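Membrane protein (Acinetobacter baumannii AB307-0294, PDB 5DL5) forms a beta-barrel channel of the OprD porin family in the outer membrane and probably lets small solutes, perhaps including antibiotics, across it. Local coordinates at residues Gly75-Gly80 against Pro144-Gly149; Val123-Gln128 against Thr148-Thr153; Gly165-Asp170 against Ala190-Ala195; Ser60-Phe65 against Ser113-Phe118. One frame throughout, in Å; residues are numbered along the deposited sequence.

Contact 1 (Gly75-Gly80 against Pro144-Gly149); sequences GVVGDG and PEYFTG. With C8E ((hydroxyethyloxy)tri(ethyloxy)octane), chain C.
Inside the OprD-type beta-barrel, the chain that returns at 144-149 meets the lumen-facing side of the wall strand 70-83. The two strand segments run 140° apart and 9.8 Å from each other at closest approach. They are therefore not paired through their backbones. Side chains bridge the gap.

P144 comes first. Its CD lies 3.8 Å from D79 OD2, a light contact beside the carboxylate. Its carbonyl oxygen sits over the centre of the Y146 ring and also accepts a hydrogen bond from R109. The side chain of E145 turns away from the wall strand, and its OE1 accepts backbone N-H groups of N138 and F313.

Y146 carries the contact. Its CG is anti to the carbonyl carbon (chi1 -59°), and the ring reaches straight at the wall strand. V77 points back at it, and V77 CG2 packs 3.6 Å from Y146 CE1. The phenol oxygen passes close to the backbone of G78, with Y146 OH 3.4 Å from G78 CA.

D79 meets Y146 tip to tip. D79 CG stands between its backbone N and carbonyl carbon, the crowded position. The carboxylate is almost coplanar with the phenol ring, 14° apart. R109 forms a salt bridge to the same oxygen, D79 OD2, so this buried atom is held by two partners. The nearby positive charge would probably favour the ionised acid. The phenol donates its proton over 2.7 Å from Y146 OH to D79 OD2, on the anti lone pair.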
loop_
_atom_site.group_PDB
_atom_site.type_symbol
_atom_site.label_atom_id
_atom_site.label_comp_id
_atom_site.label_asym_id
_atom_site.label_seq_id
_atom_site.Cartn_x
_atom_site.Cartn_y
_atom_site.Cartn_z
ATOM N N GLY A 75 -17.107 -14.227 -6.071
ATOM C CA GLY A 75 -15.724 -13.887 -6.441
ATOM C C GLY A 75 -14.708 -14.894 -5.903
ATOM O O GLY A 75 -14.988 -15.604 -4.983
ATOM N N VAL A 76 -13.540 -14.968 -6.530
ATOM C CA VAL A 76 -12.474 -15.844 -6.069
ATOM C C VAL A 76 -11.219 -15.017 -6.236
ATOM O O VAL A 76 -11.026 -14.382 -7.292
ATOM C CB VAL A 76 -12.370 -17.122 -6.915
ATOM C CG1 VAL A 76 -11.044 -17.833 -6.690
ATOM C CG2 VAL A 76 -13.496 -18.095 -6.592
ATOM N N VAL A 77 -10.351 -15.036 -5.239
ATOM C CA VAL A 77 -9.024 -14.395 -5.319
ATOM C C VAL A 77 -8.025 -15.368 -4.764
ATOM O O VAL A 77 -8.291 -16.031 -3.775
ATOM C CB VAL A 77 -8.841 -13.111 -4.485
ATOM C CG1 VAL A 77 -9.592 -11.933 -5.089
ATOM C CG2 VAL A 77 -9.290 -13.315 -3.087
ATOM N N GLY A 78 -6.883 -15.520 -5.393
ATOM C CA GLY A 78 -5.889 -16.345 -4.768
ATOM C C GLY A 78 -4.595 -16.261 -5.516
ATOM O O GLY A 78 -4.499 -15.560 -6.585
ATOM N N ASP A 79 -3.598 -16.966 -4.981
ATOM C CA ASP A 79 -2.326 -16.979 -5.686
ATOM C C ASP A 79 -1.626 -18.245 -5.343
ATOM O O ASP A 79 -1.857 -18.878 -4.284
ATOM C CB ASP A 79 -1.452 -15.731 -5.293
ATOM C CG ASP A 79 -1.548 -15.372 -3.768
ATOM O OD1 ASP A 79 -0.817 -15.910 -2.860
ATOM O OD2 ASP A 79 -2.353 -14.426 -3.485
ATOM N N GLY A 80 -0.713 -18.599 -6.203
ATOM C CA GLY A 80 0.222 -19.718 -5.883
ATOM C C GLY A 80 1.615 -19.247 -6.320
ATOM O O GLY A 80 1.741 -18.553 -7.342
ATOM N N PRO A 144 -0.945 -10.269 -3.197
ATOM C CA PRO A 144 -1.740 -9.282 -2.408
ATOM C C PRO A 144 -2.075 -9.749 -1.059
ATOM O O PRO A 144 -2.183 -10.933 -0.750
ATOM C CB PRO A 144 -2.969 -8.982 -3.292
ATOM C CG PRO A 144 -2.970 -10.065 -4.384
ATOM C CD PRO A 144 -1.676 -10.822 -4.353
ATOM N N GLU A 145 -2.160 -8.791 -0.193
ATOM C CA GLU A 145 -2.696 -8.984 1.124
ATOM C C GLU A 145 -4.222 -9.133 1.062
ATOM O O GLU A 145 -4.868 -8.428 0.260
ATOM C CB GLU A 145 -2.277 -7.773 1.992
ATOM C CG GLU A 145 -2.861 -7.747 3.405
ATOM C CD GLU A 145 -2.446 -6.518 4.195
ATOM O OE1 GLU A 145 -1.841 -5.591 3.581
ATOM O OE2 GLU A 145 -2.587 -6.617 5.453
ATOM N N TYR A 146 -4.768 -10.105 1.815
ATOM C CA TYR A 146 -6.215 -10.378 1.804
ATOM C C TYR A 146 -6.870 -10.064 3.072
ATOM O O TYR A 146 -6.386 -10.414 4.143
ATOM C CB TYR A 146 -6.588 -11.880 1.435
ATOM C CG TYR A 146 -6.076 -12.315 0.041
ATOM C CD1 TYR A 146 -6.454 -11.646 -1.074
ATOM C CD2 TYR A 146 -5.161 -13.360 -0.139
ATOM C CE1 TYR A 146 -6.020 -11.987 -2.325
ATOM C CE2 TYR A 146 -4.719 -13.761 -1.424
ATOM C CZ TYR A 146 -5.128 -13.031 -2.504
ATOM O OH TYR A 146 -4.798 -13.289 -3.830
ATOM N N PHE A 147 -8.050 -9.475 2.986
ATOM C CA PHE A 147 -8.888 -9.300 4.194
ATOM C C PHE A 147 -10.176 -10.148 4.083
ATOM O O PHE A 147 -10.630 -10.334 3.008
ATOM C CB PHE A 147 -9.210 -7.836 4.343
ATOM C CG PHE A 147 -8.057 -7.004 4.871
ATOM C CD1 PHE A 147 -7.825 -6.878 6.270
ATOM C CD2 PHE A 147 -7.227 -6.363 3.997
ATOM C CE1 PHE A 147 -6.840 -6.034 6.741
ATOM C CE2 PHE A 147 -6.197 -5.563 4.480
ATOM C CZ PHE A 147 -5.986 -5.423 5.835
ATOM N N THR A 148 -10.698 -10.646 5.194
ATOM C CA THR A 148 -11.935 -11.353 5.218
ATOM C C THR A 148 -12.953 -10.603 6.054
ATOM O O THR A 148 -12.723 -10.301 7.184
ATOM C CB THR A 148 -11.763 -12.778 5.760
ATOM O OG1 THR A 148 -10.695 -13.418 5.061
ATOM C CG2 THR A 148 -13.087 -13.692 5.635
ATOM N N GLY A 149 -14.114 -10.373 5.448
ATOM C CA GLY A 149 -15.238 -9.728 6.141
ATOM C C GLY A 149 -16.190 -9.218 5.120
ATOM O O GLY A 149 -16.279 -9.843 4.065
HETATM C C8 C8E C . 0.814 -24.526 -2.252
HETATM O O9 C8E C . 1.509 -24.780 -3.469
HETATM C C10 C8E C . 1.670 -23.672 -4.384
HETATM C C11 C8E C . 2.105 -24.146 -5.766
HETATM O O12 C8E C . 2.049 -23.087 -6.736
HETATM C C13 C8E C . 1.299 -23.396 -7.926
HETATM C C14 C8E C . 1.421 -22.328 -9.019
HETATM O O15 C8E C . 2.785 -21.971 -9.135
HETATM C C16 C8E C . 3.080 -20.654 -9.620
HETATM C C17 C8E C . 2.687 -20.542 -11.065
HETATM O O18 C8E C . 3.503 -19.530 -11.675
HETATM C C19 C8E C . 4.555 -20.126 -12.447
HETATM C C20 C8E C . 4.368 -19.918 -13.902
HETATM O O21 C8E C . 5.642 -20.239 -14.452
#

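Contact 2 (Val123-Gln128 against Thr148-Thr153); sequences VRYGTQ and TGTLLT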
loop_
_atom_site.group_PDB
_atom_site.type_symbol
_atom_site.label_atom_id
_atom_site.label_comp_id
_atom_site.label_asym_id
_atom_site.label_seq_id
_atom_site.Cartn_x
_atom_site.Cartn_y
_atom_site.Cartn_z
ATOM N N VAL A 123 -22.804 -5.387 -1.707
ATOM C CA VAL A 123 -22.255 -5.944 -0.479
ATOM C C VAL A 123 -21.450 -7.179 -0.845
ATOM O O VAL A 123 -21.894 -8.051 -1.576
ATOM C CB VAL A 123 -23.337 -6.295 0.581
ATOM C CG1 VAL A 123 -22.696 -6.748 1.917
ATOM C CG2 VAL A 123 -24.242 -5.078 0.854
ATOM N N ARG A 124 -20.224 -7.257 -0.386
ATOM C CA ARG A 124 -19.378 -8.419 -0.614
ATOM C C ARG A 124 -18.937 -9.001 0.723
ATOM O O ARG A 124 -18.351 -8.285 1.564
ATOM C CB ARG A 124 -18.226 -8.003 -1.435
ATOM C CG ARG A 124 -17.221 -9.078 -1.702
ATOM C CD ARG A 124 -16.039 -8.564 -2.469
ATOM N NE ARG A 124 -16.295 -7.992 -3.784
ATOM C CZ ARG A 124 -16.350 -8.712 -4.915
ATOM N NH1 ARG A 124 -16.327 -10.073 -4.898
ATOM N NH2 ARG A 124 -16.543 -8.100 -6.086
ATOM N N TYR A 125 -19.132 -10.298 0.873
ATOM C CA TYR A 125 -18.763 -11.018 2.043
ATOM C C TYR A 125 -17.746 -12.141 1.681
ATOM O O TYR A 125 -18.032 -13.019 0.849
ATOM C CB TYR A 125 -20.018 -11.656 2.601
ATOM C CG TYR A 125 -19.642 -12.545 3.765
ATOM C CD1 TYR A 125 -18.928 -12.031 4.867
ATOM C CD2 TYR A 125 -20.021 -13.864 3.798
ATOM C CE1 TYR A 125 -18.589 -12.827 5.946
ATOM C CE2 TYR A 125 -19.706 -14.672 4.882
ATOM C CZ TYR A 125 -19.004 -14.130 5.942
ATOM O OH TYR A 125 -18.722 -14.892 7.006
ATOM N N GLY A 126 -16.591 -12.104 2.321
ATOM C CA GLY A 126 -15.585 -13.064 2.168
ATOM C C GLY A 126 -14.217 -12.455 1.961
ATOM O O GLY A 126 -13.919 -11.391 2.477
ATOM N N THR A 127 -13.361 -13.193 1.261
ATOM C CA THR A 127 -11.980 -12.838 1.047
ATOM C C THR A 127 -11.823 -11.832 -0.049
ATOM O O THR A 127 -12.349 -12.049 -1.133
ATOM C CB THR A 127 -11.160 -14.078 0.676
ATOM O OG1 THR A 127 -11.383 -14.989 1.710
ATOM C CG2 THR A 127 -9.623 -13.822 0.861
ATOM N N GLN A 128 -11.073 -10.743 0.220
ATOM C CA GLN A 128 -10.975 -9.684 -0.736
ATOM C C GLN A 128 -9.766 -8.814 -0.578
ATOM O O GLN A 128 -9.139 -8.779 0.480
ATOM C CB GLN A 128 -12.284 -8.819 -0.748
ATOM C CG GLN A 128 -12.676 -8.333 0.646
ATOM C CD GLN A 128 -14.114 -7.859 0.750
ATOM O OE1 GLN A 128 -14.463 -6.824 0.246
ATOM N NE2 GLN A 128 -14.930 -8.599 1.431
ATOM N N THR A 148 -10.698 -10.646 5.194
ATOM C CA THR A 148 -11.935 -11.353 5.218
ATOM C C THR A 148 -12.953 -10.603 6.054
ATOM O O THR A 148 -12.723 -10.301 7.184
ATOM C CB THR A 148 -11.763 -12.778 5.760
ATOM O OG1 THR A 148 -10.695 -13.418 5.061
ATOM C CG2 THR A 148 -13.087 -13.692 5.635
ATOM N N GLY A 149 -14.114 -10.373 5.448
ATOM C CA GLY A 149 -15.238 -9.728 6.141
ATOM C C GLY A 149 -16.190 -9.218 5.120
ATOM O O GLY A 149 -16.279 -9.843 4.065
ATOM N N THR A 150 -16.894 -8.112 5.429
ATOM C CA THR A 150 -18.002 -7.626 4.661
ATOM C C THR A 150 -17.785 -6.170 4.278
ATOM O O THR A 150 -17.419 -5.403 5.157
ATOM C CB THR A 150 -19.322 -7.655 5.505
ATOM O OG1 THR A 150 -19.534 -8.965 5.869
ATOM C CG2 THR A 150 -20.660 -7.289 4.614
ATOM N N LEU A 151 -17.952 -5.827 3.010
ATOM C CA LEU A 151 -17.820 -4.475 2.544
ATOM C C LEU A 151 -18.996 -4.099 1.756
ATOM O O LEU A 151 -19.382 -4.761 0.760
ATOM C CB LEU A 151 -16.603 -4.304 1.646
ATOM C CG LEU A 151 -16.279 -2.898 1.130
ATOM C CD1 LEU A 151 -15.853 -2.021 2.273
ATOM C CD2 LEU A 151 -15.181 -2.836 0.019
ATOM N N LEU A 152 -19.587 -3.012 2.153
ATOM C CA LEU A 152 -20.664 -2.437 1.394
ATOM C C LEU A 152 -20.141 -1.191 0.687
ATOM O O LEU A 152 -19.478 -0.349 1.340
ATOM C CB LEU A 152 -21.815 -1.950 2.324
ATOM C CG LEU A 152 -23.038 -1.237 1.690
ATOM C CD1 LEU A 152 -24.226 -1.470 2.522
ATOM C CD2 LEU A 152 -22.867 0.271 1.563
ATOM N N THR A 153 -20.523 -1.059 -0.608
ATOM C CA THR A 153 -20.083 -0.016 -1.491
ATOM C C THR A 153 -21.319 0.557 -2.214
ATOM O O THR A 153 -21.987 -0.129 -2.977
ATOM C CB THR A 153 -19.074 -0.501 -2.521
ATOM O OG1 THR A 153 -17.984 -1.055 -1.806
ATOM C CG2 THR A 153 -18.516 0.658 -3.338
#
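V123 lays its CG1 against the methyl of T150, crossing it obliquely. V123 CG1 and T150 CG2 are only 3.4 Å apart, tighter than usual for two methyl groups. The other branch, V123 CG2, rests 4.0 Å from L152 CD1. Y125 lies on the same face. Its CG is anti to the backbone N (chi1 174°), and this puts Y125 CD1 3.3 Å from T150 OG1.

Beneath these side chains is an antiparallel beta ladder. R124 and L151 form one hydrogen-bonded pair, and G126 and G149 the next. The straightest bond runs from G126 N to G149 O, 2.9 Å long with 174° at the hydrogen. The chain turns a corner at these glycines. G126 has a backbone conformation that suits glycine.

Q128 folds back over the corner. Its CG takes the crowded position between backbone N and carbonyl carbon, and the chain then extends. Q128 NE2 donates to G126 O at 3.1 Å. That oxygen also accepts from G149 N, so two donors grip it, both above the carbonyl plane. Q128 NE2 makes a further weak bond to R124 O. The amide oxygen Q128 OE1 lies 3.6 Å from L151 CB.

R124 sends its guanidinium away to E62 and S113. In the barrel wall, strand 121-125 lies between strands 106-118 and 150-157. Strand 150-157 pairs in turn with strand 160-171, whose F167 packs against Q128 and L151.

Contact 3 (Gly165-Asp170 against Ala190-Ala195); sequences GKFTKD and AIVWGA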
loop_
_atom_site.group_PDB
_atom_site.type_symbol
_atom_site.label_atom_id
_atom_site.label_comp_id
_atom_site.label_asym_id
_atom_site.label_seq_id
_atom_site.Cartn_x
_atom_site.Cartn_y
_atom_site.Cartn_z
ATOM N N GLY A 165 -17.607 -1.191 6.197
ATOM C CA GLY A 165 -17.165 -2.583 6.241
ATOM C C GLY A 165 -16.803 -3.001 7.601
ATOM O O GLY A 165 -16.643 -2.258 8.528
ATOM N N LYS A 166 -16.709 -4.277 7.741
ATOM C CA LYS A 166 -16.234 -4.908 8.934
ATOM C C LYS A 166 -15.352 -6.108 8.565
ATOM O O LYS A 166 -15.810 -6.993 7.877
ATOM C CB LYS A 166 -17.370 -5.435 9.754
ATOM C CG LYS A 166 -16.767 -6.125 10.982
ATOM C CD LYS A 166 -17.743 -6.411 12.105
ATOM C CE LYS A 166 -18.637 -7.506 11.729
ATOM N NZ LYS A 166 -19.435 -7.762 12.949
ATOM N N PHE A 167 -14.135 -6.162 9.063
ATOM C CA PHE A 167 -13.149 -7.255 8.745
ATOM C C PHE A 167 -12.681 -7.922 9.954
ATOM O O PHE A 167 -12.415 -7.249 10.980
ATOM C CB PHE A 167 -12.014 -6.603 7.939
ATOM C CG PHE A 167 -12.521 -6.092 6.627
ATOM C CD1 PHE A 167 -12.752 -7.008 5.567
ATOM C CD2 PHE A 167 -12.953 -4.774 6.501
ATOM C CE1 PHE A 167 -13.326 -6.605 4.388
ATOM C CE2 PHE A 167 -13.543 -4.362 5.289
ATOM C CZ PHE A 167 -13.732 -5.286 4.254
ATOM N N THR A 168 -12.585 -9.257 9.898
ATOM C CA THR A 168 -12.101 -10.013 11.031
ATOM C C THR A 168 -10.863 -10.874 10.731
ATOM O O THR A 168 -10.392 -11.556 11.623
ATOM C CB THR A 168 -13.190 -11.053 11.590
ATOM O OG1 THR A 168 -13.618 -11.779 10.460
ATOM C CG2 THR A 168 -14.371 -10.266 12.242
ATOM N N LYS A 169 -10.364 -10.871 9.512
ATOM C CA LYS A 169 -9.107 -11.582 9.264
ATOM C C LYS A 169 -8.266 -10.726 8.357
ATOM O O LYS A 169 -8.814 -10.034 7.482
ATOM C CB LYS A 169 -9.310 -12.950 8.567
ATOM C CG LYS A 169 -10.137 -13.982 9.486
ATOM C CD LYS A 169 -10.081 -15.353 8.743
ATOM C CE LYS A 169 -10.775 -16.431 9.556
ATOM N NZ LYS A 169 -10.417 -17.655 8.729
ATOM N N ASP A 170 -6.963 -10.850 8.535
ATOM C CA ASP A 170 -5.992 -10.147 7.667
ATOM C C ASP A 170 -4.895 -11.119 7.353
ATOM O O ASP A 170 -4.333 -11.671 8.239
ATOM C CB ASP A 170 -5.491 -8.927 8.428
ATOM C CG ASP A 170 -4.305 -8.203 7.706
ATOM O OD1 ASP A 170 -4.129 -8.366 6.509
ATOM O OD2 ASP A 170 -3.546 -7.526 8.393
ATOM N N ALA A 190 -11.903 -4.976 12.534
ATOM C CA ALA A 190 -11.735 -3.665 11.945
ATOM C C ALA A 190 -13.026 -3.144 11.284
ATOM O O ALA A 190 -13.528 -3.797 10.369
ATOM C CB ALA A 190 -10.604 -3.734 10.908
ATOM N N ILE A 191 -13.561 -2.006 11.748
ATOM C CA ILE A 191 -14.734 -1.404 11.204
ATOM C C ILE A 191 -14.204 -0.188 10.401
ATOM O O ILE A 191 -13.425 0.604 10.961
ATOM C CB ILE A 191 -15.708 -0.932 12.293
ATOM C CG1 ILE A 191 -16.407 -2.038 13.200
ATOM C CG2 ILE A 191 -16.830 -0.099 11.732
ATOM C CD1 ILE A 191 -16.340 -3.308 12.592
ATOM N N VAL A 192 -14.694 -0.017 9.185
ATOM C CA VAL A 192 -14.242 1.026 8.290
ATOM C C VAL A 192 -15.424 1.733 7.665
ATOM O O VAL A 192 -16.519 1.158 7.490
ATOM C CB VAL A 192 -13.293 0.544 7.151
ATOM C CG1 VAL A 192 -12.009 0.049 7.726
ATOM C CG2 VAL A 192 -13.914 -0.487 6.230
ATOM N N TRP A 193 -15.268 3.021 7.387
ATOM C CA TRP A 193 -16.293 3.768 6.673
ATOM C C TRP A 193 -15.614 4.902 5.970
ATOM O O TRP A 193 -14.441 5.281 6.332
ATOM C CB TRP A 193 -17.411 4.264 7.677
ATOM C CG TRP A 193 -16.828 5.191 8.770
ATOM C CD1 TRP A 193 -16.792 6.602 8.734
ATOM C CD2 TRP A 193 -16.140 4.815 9.987
ATOM N NE1 TRP A 193 -16.092 7.058 9.778
ATOM C CE2 TRP A 193 -15.643 6.008 10.547
ATOM C CE3 TRP A 193 -15.772 3.576 10.561
ATOM C CZ2 TRP A 193 -14.901 6.027 11.776
ATOM C CZ3 TRP A 193 -15.025 3.557 11.696
ATOM C CH2 TRP A 193 -14.609 4.788 12.340
ATOM N N GLY A 194 -16.284 5.512 4.988
ATOM C CA GLY A 194 -15.742 6.713 4.383
ATOM C C GLY A 194 -16.495 7.094 3.099
ATOM O O GLY A 194 -17.411 6.441 2.674
ATOM N N ALA A 195 -16.013 8.113 2.453
ATOM C CA ALA A 195 -16.662 8.605 1.275
ATOM C C ALA A 195 -15.597 9.310 0.445
ATOM O O ALA A 195 -14.639 9.895 0.984
ATOM C CB ALA A 195 -17.752 9.588 1.625
#
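K166 leaves its strand with CG anti to the backbone N (chi1 178°) and runs alongside I191, both side chains pointing the same way. Its CB lies 3.7 Å from I191 CD1. Next along, K166 CG closes to 3.3 Å from I191 CD1, which is tight for two carbons. K166 CD is nearly as close to the same methyl. The chain then bends at chi3, and NZ leads away from the neighbouring strand. I191 brings its methyl there by setting CG1 anti to the carbonyl carbon, with chi2 at an unusual -19°, so the join looks somewhat strained.

The two strands are antiparallel neighbours in the wall of the OprD-family barrel. K166 and I191 form a non-hydrogen-bonded pair. On one side of it G165 pairs with V192, and on the other F167 pairs with A190. F167 N donates to A190 O over 2.8 Å, in the carbonyl plane. The bond back, from A190 N to F167 O, is the straightest of the four, at 173°. Both bonds between G165 and V192 reach their carbonyls from above the plane.

On the other face of the sheet the F167 ring crosses V192 at about a right angle. F167 CE2 touches V192 CG2 at 4.0 Å, and the methyl sits at the ring edge. G165, with no side chain, lies close beside that ring. L135, on the short strand 135-136, packs on both F167 and V192.

Contact 4 (Ser60-Phe65 against Ser113-Phe118); sequences SIESGF and SVKARF
K115 sets its CG in the crowded position between backbone N and carbonyl carbon (chi1 54°) and then extends fully. R117 starts with CG anti to the backbone N (chi1 -171°) and bends at chi3. Both are on strand 106-118 of the OprD-family barrel wall, and between them they enclose F65 of segment 60-65. Each crosses F65 at about a right angle.

K115 CE makes a CH-pi contact over one face of the F65 ring, 4.0 Å from its centroid. R117 CB does the same over the opposite face, 3.9 Å from the centroid. The R117 guanidinium also covers F65, with F65 CD1 3.3 Å from R117 CZ over the middle of the group. The two planes are inclined by 32°. R117 NE finds its polar partner in Q18. A water accepts from both F65 N and R117 NH2.

Past the ring, K115 NZ donates to S63 O at 3.0 Å, in the carbonyl plane. E62 bends at chi2 to meet the same ammonium. R124 also forms a salt bridge to E62 OE1, so two cations share that oxygen and probably keep it ionised. K115 NZ reaches E62 OE1 at 2.7 Å, on its anti lone pair.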
loop_
_atom_site.group_PDB
_atom_site.type_symbol
_atom_site.label_atom_id
_atom_site.label_comp_id
_atom_site.label_asym_id
_atom_site.label_seq_id
_atom_site.Cartn_x
_atom_site.Cartn_y
_atom_site.Cartn_z
ATOM N N SER A 60 -7.667 -13.511 -10.236
ATOM C CA SER A 60 -8.903 -12.793 -9.853
ATOM C C SER A 60 -10.040 -13.160 -10.752
ATOM O O SER A 60 -9.884 -13.035 -11.998
ATOM C CB SER A 60 -8.775 -11.246 -9.865
ATOM O OG SER A 60 -10.094 -10.722 -9.513
ATOM N N ILE A 61 -11.141 -13.702 -10.161
ATOM C CA ILE A 61 -12.354 -14.147 -10.929
ATOM C C ILE A 61 -13.550 -13.509 -10.231
ATOM O O ILE A 61 -13.605 -13.480 -8.946
ATOM C CB ILE A 61 -12.482 -15.660 -11.007
ATOM C CG1 ILE A 61 -11.353 -16.223 -11.831
ATOM C CG2 ILE A 61 -13.760 -16.140 -11.769
ATOM C CD1 ILE A 61 -11.322 -17.725 -11.694
ATOM N N GLU A 62 -14.381 -12.850 -11.056
ATOM C CA GLU A 62 -15.578 -12.134 -10.580
ATOM C C GLU A 62 -16.665 -12.574 -11.555
ATOM O O GLU A 62 -16.533 -12.280 -12.737
ATOM C CB GLU A 62 -15.382 -10.628 -10.665
ATOM C CG GLU A 62 -14.438 -10.035 -9.554
ATOM C CD GLU A 62 -14.997 -10.328 -8.138
ATOM O OE1 GLU A 62 -16.231 -10.520 -7.879
ATOM O OE2 GLU A 62 -14.178 -10.448 -7.219
ATOM N N SER A 63 -17.690 -13.279 -11.048
ATOM C CA SER A 63 -18.884 -13.567 -11.783
ATOM C C SER A 63 -19.575 -12.259 -12.120
ATOM O O SER A 63 -19.280 -11.273 -11.517
ATOM C CB SER A 63 -19.873 -14.446 -11.025
ATOM O OG SER A 63 -20.506 -13.822 -9.948
ATOM N N GLY A 64 -20.472 -12.272 -13.073
ATOM C CA GLY A 64 -21.383 -11.203 -13.102
ATOM C C GLY A 64 -22.481 -11.337 -12.014
ATOM O O GLY A 64 -22.445 -12.256 -11.199
ATOM N N PHE A 65 -23.519 -10.504 -12.095
ATOM C CA PHE A 65 -24.628 -10.575 -11.136
ATOM C C PHE A 65 -25.813 -11.171 -11.868
ATOM O O PHE A 65 -26.144 -10.850 -13.040
ATOM C CB PHE A 65 -25.003 -9.210 -10.451
ATOM C CG PHE A 65 -23.988 -8.678 -9.481
ATOM C CD1 PHE A 65 -22.935 -7.911 -9.957
ATOM C CD2 PHE A 65 -24.082 -8.908 -8.088
ATOM C CE1 PHE A 65 -22.024 -7.365 -9.087
ATOM C CE2 PHE A 65 -23.145 -8.320 -7.198
ATOM C CZ PHE A 65 -22.061 -7.603 -7.723
ATOM N N SER A 113 -15.661 -15.099 -2.176
ATOM C CA SER A 113 -16.669 -14.234 -1.655
ATOM C C SER A 113 -17.972 -14.427 -2.385
ATOM O O SER A 113 -18.043 -15.065 -3.511
ATOM C CB SER A 113 -16.212 -12.771 -1.732
ATOM O OG SER A 113 -15.905 -12.358 -3.063
ATOM N N VAL A 114 -19.019 -13.986 -1.701
ATOM C CA VAL A 114 -20.321 -13.867 -2.302
ATOM C C VAL A 114 -20.719 -12.401 -2.312
ATOM O O VAL A 114 -20.262 -11.665 -1.460
ATOM C CB VAL A 114 -21.394 -14.772 -1.621
ATOM C CG1 VAL A 114 -21.025 -16.210 -1.878
ATOM C CG2 VAL A 114 -21.576 -14.463 -0.122
ATOM N N LYS A 115 -21.564 -11.991 -3.272
ATOM C CA LYS A 115 -21.903 -10.595 -3.413
ATOM C C LYS A 115 -23.304 -10.436 -3.848
ATOM O O LYS A 115 -23.877 -11.372 -4.397
ATOM C CB LYS A 115 -20.967 -9.914 -4.440
ATOM C CG LYS A 115 -20.855 -10.513 -5.771
ATOM C CD LYS A 115 -19.730 -9.916 -6.608
ATOM C CE LYS A 115 -19.870 -10.468 -8.012
ATOM N NZ LYS A 115 -18.692 -10.138 -8.849
ATOM N N ALA A 116 -23.908 -9.336 -3.441
ATOM C CA ALA A 116 -25.259 -9.017 -3.710
ATOM C C ALA A 116 -25.344 -7.570 -4.087
ATOM O O ALA A 116 -24.521 -6.777 -3.617
ATOM C CB ALA A 116 -26.132 -9.348 -2.491
ATOM N N ARG A 117 -26.246 -7.250 -5.007
ATOM C CA ARG A 117 -26.341 -5.897 -5.529
ATOM C C ARG A 117 -27.782 -5.461 -5.656
ATOM O O ARG A 117 -28.586 -6.202 -6.193
ATOM C CB ARG A 117 -25.591 -5.728 -6.860
ATOM C CG ARG A 117 -25.504 -4.251 -7.317
ATOM C CD ARG A 117 -24.705 -4.072 -8.585
ATOM N NE ARG A 117 -25.290 -4.871 -9.683
ATOM C CZ ARG A 117 -24.646 -5.169 -10.800
ATOM N NH1 ARG A 117 -23.430 -4.693 -11.010
ATOM N NH2 ARG A 117 -25.183 -5.920 -11.708
ATOM N N PHE A 118 -28.104 -4.264 -5.168
ATOM C CA PHE A 118 -29.438 -3.658 -5.297
ATOM C C PHE A 118 -29.213 -2.236 -5.723
ATOM O O PHE A 118 -28.423 -1.537 -5.081
ATOM C CB PHE A 118 -30.056 -3.603 -3.916
ATOM C CG PHE A 118 -31.315 -2.778 -3.875
ATOM C CD1 PHE A 118 -32.453 -3.172 -4.603
ATOM C CD2 PHE A 118 -31.368 -1.613 -3.159
ATOM C CE1 PHE A 118 -33.626 -2.389 -4.601
ATOM C CE2 PHE A 118 -32.517 -0.876 -3.134
ATOM C CZ PHE A 118 -33.644 -1.262 -3.868
HETATM O O HOH W 1 -23.614 -7.945 -13.577
#

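In the fold
The four contacts lie in one region of the barrel, and most of them touch. Contacts 1 and 2 share T148 and G149, and F147 N probably bonds to Q128 O (2.8 Å). Contact 3 extends the same run of strands, with its centre about 9 Å from that of contact 2 and T150 N 2.9 Å from K166 O. Contacts 2 and 4 meet through strands 121-125 and 106-118, where Y125 O is 2.9 Å from V114 N. Contacts 1 and 4 adjoin along strand 70-83. Contacts 3 and 4 do not touch, their nearest atoms being about 9 Å apart. A detergent molecule, C8E, lies beside G80 at the end of contact 1.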